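Local atomic coordinates of Slr1438 protein (Synechocystis sp., PDB entry 3K25), a protein that is of unproven function but probably binds carbohydrate and may act as an isomerase of the aldose 1-epimerase kind. Residues 116-120 against 121-125; 199-203 against 204-208. One frame throughout, in Å; residues are numbered along the deposited sequence.

Contact 1. Residues 116-120 against 121-125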
loop_
_atom_site.group_PDB
_atom_site.type_symbol
_atom_site.label_atom_id
_atom_site.label_comp_id
_atom_site.label_asym_id
_atom_site.label_seq_id
_atom_site.Cartn_x
_atom_site.Cartn_y
_atom_site.Cartn_z
ATOM N N LEU A 116 -1.594 -10.991 -10.250
ATOM C CA LEU A 116 -0.312 -10.532 -10.754
ATOM C C LEU A 116 0.632 -11.720 -10.779
ATOM O O LEU A 116 0.966 -12.300 -9.739
ATOM C CB LEU A 116 0.275 -9.437 -9.878
ATOM C CG LEU A 116 1.659 -8.995 -10.368
ATOM C CD1 LEU A 116 1.642 -8.778 -11.885
ATOM C CD2 LEU A 116 2.063 -7.724 -9.622
ATOM N N SER A 117 1.051 -12.078 -11.983
ATOM C CA SER A 117 1.938 -13.204 -12.186
ATOM C C SER A 117 3.315 -12.774 -12.633
ATOM O O SER A 117 3.491 -11.761 -13.322
ATOM C CB SER A 117 1.361 -14.146 -13.248
ATOM O OG SER A 117 2.300 -15.151 -13.602
ATOM N N HIS A 118 4.294 -13.572 -12.245
ATOM C CA HIS A 118 5.661 -13.316 -12.643
ATOM C C HIS A 118 5.744 -13.451 -14.177
ATOM O O HIS A 118 4.823 -13.970 -14.818
ATOM C CB HIS A 118 6.571 -14.348 -11.972
ATOM C CG HIS A 118 6.271 -15.763 -12.366
ATOM N ND1 HIS A 118 6.750 -16.333 -13.526
ATOM C CD2 HIS A 118 5.511 -16.712 -11.768
ATOM C CE1 HIS A 118 6.298 -17.569 -13.626
ATOM N NE2 HIS A 118 5.545 -17.825 -12.572
ATOM N N ASN A 119 6.836 -12.948 -14.751
ATOM C CA ASN A 119 7.095 -13.057 -16.184
ATOM C C ASN A 119 8.601 -12.898 -16.460
ATOM O O ASN A 119 9.385 -12.685 -15.536
ATOM C CB ASN A 119 6.260 -12.042 -16.990
ATOM C CG ASN A 119 6.705 -10.602 -16.801
ATOM O OD1 ASN A 119 7.849 -10.318 -16.444
ATOM N ND2 ASN A 119 5.797 -9.679 -17.077
ATOM N N ASP A 120 9.007 -13.002 -17.722
ATOM C CA ASP A 120 10.426 -12.894 -18.063
ATOM C C ASP A 120 11.091 -11.635 -17.543
ATOM O O ASP A 120 12.213 -11.683 -17.048
ATOM C CB ASP A 120 10.648 -12.967 -19.576
ATOM C CG ASP A 120 10.143 -14.261 -20.183
ATOM O OD1 ASP A 120 10.202 -15.319 -19.517
ATOM O OD2 ASP A 120 9.697 -14.216 -21.350
ATOM N N ALA A 121 10.404 -10.508 -17.666
ATOM C CA ALA A 121 10.954 -9.233 -17.213
ATOM C C ALA A 121 11.084 -9.183 -15.689
ATOM O O ALA A 121 11.990 -8.549 -15.138
ATOM C CB ALA A 121 10.066 -8.080 -17.697
ATOM N N THR A 122 10.162 -9.859 -15.021
ATOM C CA THR A 122 10.127 -9.882 -13.581
ATOM C C THR A 122 11.188 -10.823 -13.023
ATOM O O THR A 122 11.812 -10.529 -12.009
ATOM C CB THR A 122 8.709 -10.286 -13.115
ATOM O OG1 THR A 122 8.333 -9.478 -11.995
ATOM C CG2 THR A 122 8.644 -11.748 -12.732
ATOM N N LEU A 123 11.404 -11.942 -13.713
ATOM C CA LEU A 123 12.378 -12.956 -13.298
ATOM C C LEU A 123 13.801 -12.437 -13.437
ATOM O O LEU A 123 14.736 -12.944 -12.813
ATOM C CB LEU A 123 12.195 -14.196 -14.165
ATOM C CG LEU A 123 11.649 -15.503 -13.582
ATOM C CD1 LEU A 123 10.528 -15.254 -12.586
ATOM C CD2 LEU A 123 11.174 -16.378 -14.768
ATOM N N GLU A 124 13.939 -11.408 -14.259
ATOM C CA GLU A 124 15.221 -10.787 -14.533
ATOM C C GLU A 124 15.671 -9.883 -13.381
ATOM O O GLU A 124 16.849 -9.554 -13.263
ATOM C CB GLU A 124 15.102 -9.990 -15.833
ATOM C CG GLU A 124 16.409 -9.709 -16.528
ATOM C CD GLU A 124 16.208 -9.209 -17.949
ATOM O OE1 GLU A 124 15.632 -9.959 -18.770
ATOM O OE2 GLU A 124 16.625 -8.067 -18.248
ATOM N N ALA A 125 14.730 -9.492 -12.527
ATOM C CA ALA A 125 15.032 -8.632 -11.382
ATOM C C ALA A 125 14.712 -9.333 -10.055
ATOM O O ALA A 125 15.104 -8.860 -8.979
ATOM C CB ALA A 125 14.226 -7.335 -11.487
#
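The side chain of Asn119 curls forward along the chain to meet the backbone of Thr122, because its CG is held between the backbone N and the carbonyl carbon (chi1 70°). His118 has the same kind of first torsion (61°), and its CB lies 3.4 Å from CG2 of Thr122, an aliphatic contact next to the polar one. Asn119 is the N-cap of the short, weakly bonded helix 120-123. Asn119 OD1 accepts from Thr122 N at 2.8 Å, with an N-H...O angle of 147°. The donor arrives nearly in line with the side-chain C=O bond, so the side-chain oxygen caps an N-H in the first turn, where the preceding loop offers it no regular helical i-4 partner. The main-chain carbonyl of the same residue does the rest: Leu123 N reaches Asn119 O at 2.8 Å, and Thr122 N makes a weak second bond to it. One turn is thus gripped by both oxygens of a single residue. Further on, the bond from Glu124 N to Asp120 O is weak at 3.3 Å, and Ala125 N returns to Thr122 O at 3.1 Å, as the helix gives way to loop. On the strand side, Ser117 OG donates to His118 O, in the carbonyl plane and on a lone pair. The turn lies in the connection between strands 110-117 and 130-139, which pair antiparallel: backbone hydrogen bonds join Leu116 to Leu132 and His118 to Phe130, while Thr122 rests against Phe93 and Phe130.

Contact 2. Residues 199-203 against 204-208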
loop_
_atom_site.group_PDB
_atom_site.type_symbol
_atom_site.label_atom_id
_atom_site.label_comp_id
_atom_site.label_asym_id
_atom_site.label_seq_id
_atom_site.Cartn_x
_atom_site.Cartn_y
_atom_site.Cartn_z
ATOM N N LEU A 199 2.987 13.474 17.669
ATOM C CA LEU A 199 4.009 14.014 16.790
ATOM C C LEU A 199 3.450 15.178 15.991
ATOM O O LEU A 199 2.237 15.276 15.801
ATOM C CB LEU A 199 4.482 12.924 15.829
ATOM C CG LEU A 199 5.982 12.831 15.562
ATOM C CD1 LEU A 199 6.229 11.748 14.518
ATOM C CD2 LEU A 199 6.525 14.184 15.097
ATOM N N ASN A 200 4.335 16.057 15.522
ATOM C CA ASN A 200 3.916 17.207 14.725
ATOM C C ASN A 200 3.840 16.818 13.253
ATOM O O ASN A 200 4.853 16.824 12.543
ATOM C CB ASN A 200 4.890 18.377 14.897
ATOM C CG ASN A 200 4.465 19.608 14.111
ATOM O OD1 ASN A 200 3.351 20.110 14.277
ATOM N ND2 ASN A 200 5.349 20.098 13.251
ATOM N N LEU A 201 2.634 16.477 12.806
ATOM C CA LEU A 201 2.398 16.077 11.423
ATOM C C LEU A 201 2.353 17.297 10.512
ATOM O O LEU A 201 2.106 17.185 9.312
ATOM C CB LEU A 201 1.091 15.286 11.328
ATOM C CG LEU A 201 1.075 13.989 12.149
ATOM C CD1 LEU A 201 -0.333 13.433 12.225
ATOM C CD2 LEU A 201 2.025 12.979 11.527
ATOM N N THR A 202 2.600 18.462 11.096
ATOM C CA THR A 202 2.616 19.709 10.349
ATOM C C THR A 202 4.050 19.979 9.874
ATOM O O THR A 202 4.290 20.855 9.042
ATOM C CB THR A 202 2.109 20.893 11.231
ATOM O OG1 THR A 202 0.705 20.731 11.498
ATOM C CG2 THR A 202 2.333 22.226 10.535
ATOM N N SER A 203 4.998 19.209 10.404
ATOM C CA SER A 203 6.406 19.351 10.036
ATOM C C SER A 203 6.581 19.300 8.521
ATOM O O SER A 203 5.740 18.752 7.815
ATOM C CB SER A 203 7.235 18.237 10.679
ATOM O OG SER A 203 8.504 18.129 10.051
ATOM N N PRO A 204 7.685 19.865 8.003
ATOM C CA PRO A 204 7.945 19.870 6.561
ATOM C C PRO A 204 7.859 18.484 5.933
ATOM O O PRO A 204 7.329 18.325 4.832
ATOM C CB PRO A 204 9.347 20.459 6.473
ATOM C CG PRO A 204 9.361 21.419 7.609
ATOM C CD PRO A 204 8.740 20.603 8.718
ATOM N N GLU A 205 8.383 17.484 6.633
ATOM C CA GLU A 205 8.353 16.117 6.134
ATOM C C GLU A 205 8.615 15.099 7.237
ATOM O O GLU A 205 9.580 15.212 7.987
ATOM C CB GLU A 205 9.375 15.942 5.010
ATOM C CG GLU A 205 9.545 14.504 4.547
ATOM C CD GLU A 205 10.430 14.383 3.317
ATOM O OE1 GLU A 205 11.494 15.034 3.278
ATOM O OE2 GLU A 205 10.071 13.633 2.389
ATOM N N LEU A 206 7.735 14.110 7.327
ATOM C CA LEU A 206 7.838 13.048 8.317
ATOM C C LEU A 206 7.876 11.695 7.595
ATOM O O LEU A 206 6.911 11.303 6.933
ATOM C CB LEU A 206 6.636 13.107 9.267
ATOM C CG LEU A 206 6.841 13.543 10.725
ATOM C CD1 LEU A 206 7.525 14.891 10.779
ATOM C CD2 LEU A 206 5.497 13.598 11.442
ATOM N N ASP A 207 8.995 10.989 7.701
ATOM C CA ASP A 207 9.132 9.690 7.050
ATOM C C ASP A 207 9.584 8.703 8.111
ATOM O O ASP A 207 10.744 8.301 8.141
ATOM C CB ASP A 207 10.170 9.769 5.924
ATOM C CG ASP A 207 10.146 8.550 5.012
ATOM O OD1 ASP A 207 10.441 7.425 5.474
ATOM O OD2 ASP A 207 9.827 8.715 3.820
ATOM N N LEU A 208 8.654 8.313 8.976
ATOM C CA LEU A 208 8.958 7.411 10.079
ATOM C C LEU A 208 8.640 5.923 9.877
ATOM O O LEU A 208 7.567 5.551 9.385
ATOM C CB LEU A 208 8.252 7.908 11.348
ATOM C CG LEU A 208 8.273 9.413 11.679
ATOM C CD1 LEU A 208 9.574 10.062 11.201
ATOM C CD2 LEU A 208 7.088 10.090 11.011
#
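Leu206 points from the start of strand 205-210 into the bend of the preceding loop, and three side chains meet it from different directions. Leu199 reaches toward it tip to tip, with CD1 of Leu199 3.7 Å from CD2 of Leu206. Leu201 instead crosses it at about a right angle, bringing CD2 of Leu201 to 3.5 Å from CD2 of Leu206. That same methyl also comes against the carbonyl oxygen of Asn200. The other branch, Leu206 CD1, lies 3.4 Å from CB of Ser203. Leu199 also extends tip to tip toward Leu208, its CD1 4.0 Å from CD2 of Leu208, so one methyl bridges two residues on the same side of the strand. The loop is folded back by a type I beta turn from Asn200 to Ser203, closed by Ser203 N to Asn200 O at 3.2 Å. With OG of Ser203 anti to the backbone N (chi1 164°), the hydroxyl faces the following residues and accepts a weak bond from Glu205 N at 3.5 Å, an ST-turn arrangement around Pro204. With an alanine in place of Leu206, both branches are gone, and the methyls of Leu199 and Leu201 would probably lose their shared partner, leaving a gap under the turn. Leu201 also touches Lys172 and Ile175, and Leu206 touches Thr244 on strand 239-245, with which this strand pairs. Apart from the one weak serine bond, the side chains here meet mostly as aliphatic carbon against aliphatic carbon, which suggests that apolar packing, more than directed polar bonds across the two segments, fixes the loop against the strand.

Both contacts are local and lie beside a strand, but they share no element: contact 1 joins the end of strand 110-117 to helix 120-123, and contact 2 joins a loop to the start of strand 205-210, in a different antiparallel sheet. Their centres are 36 Å apart, on opposite sides of the centre of the chain. Contact 1 is a surface contact with Thr122 as its one buried participant, and hydrogen bonds of backbone amides to the oxygens of Asn119 dominate it. Contact 2 is partly buried, with Leu201, Leu206 and Leu208 buried, and relies on methyl packing with a single weak hydrogen bond between its segments.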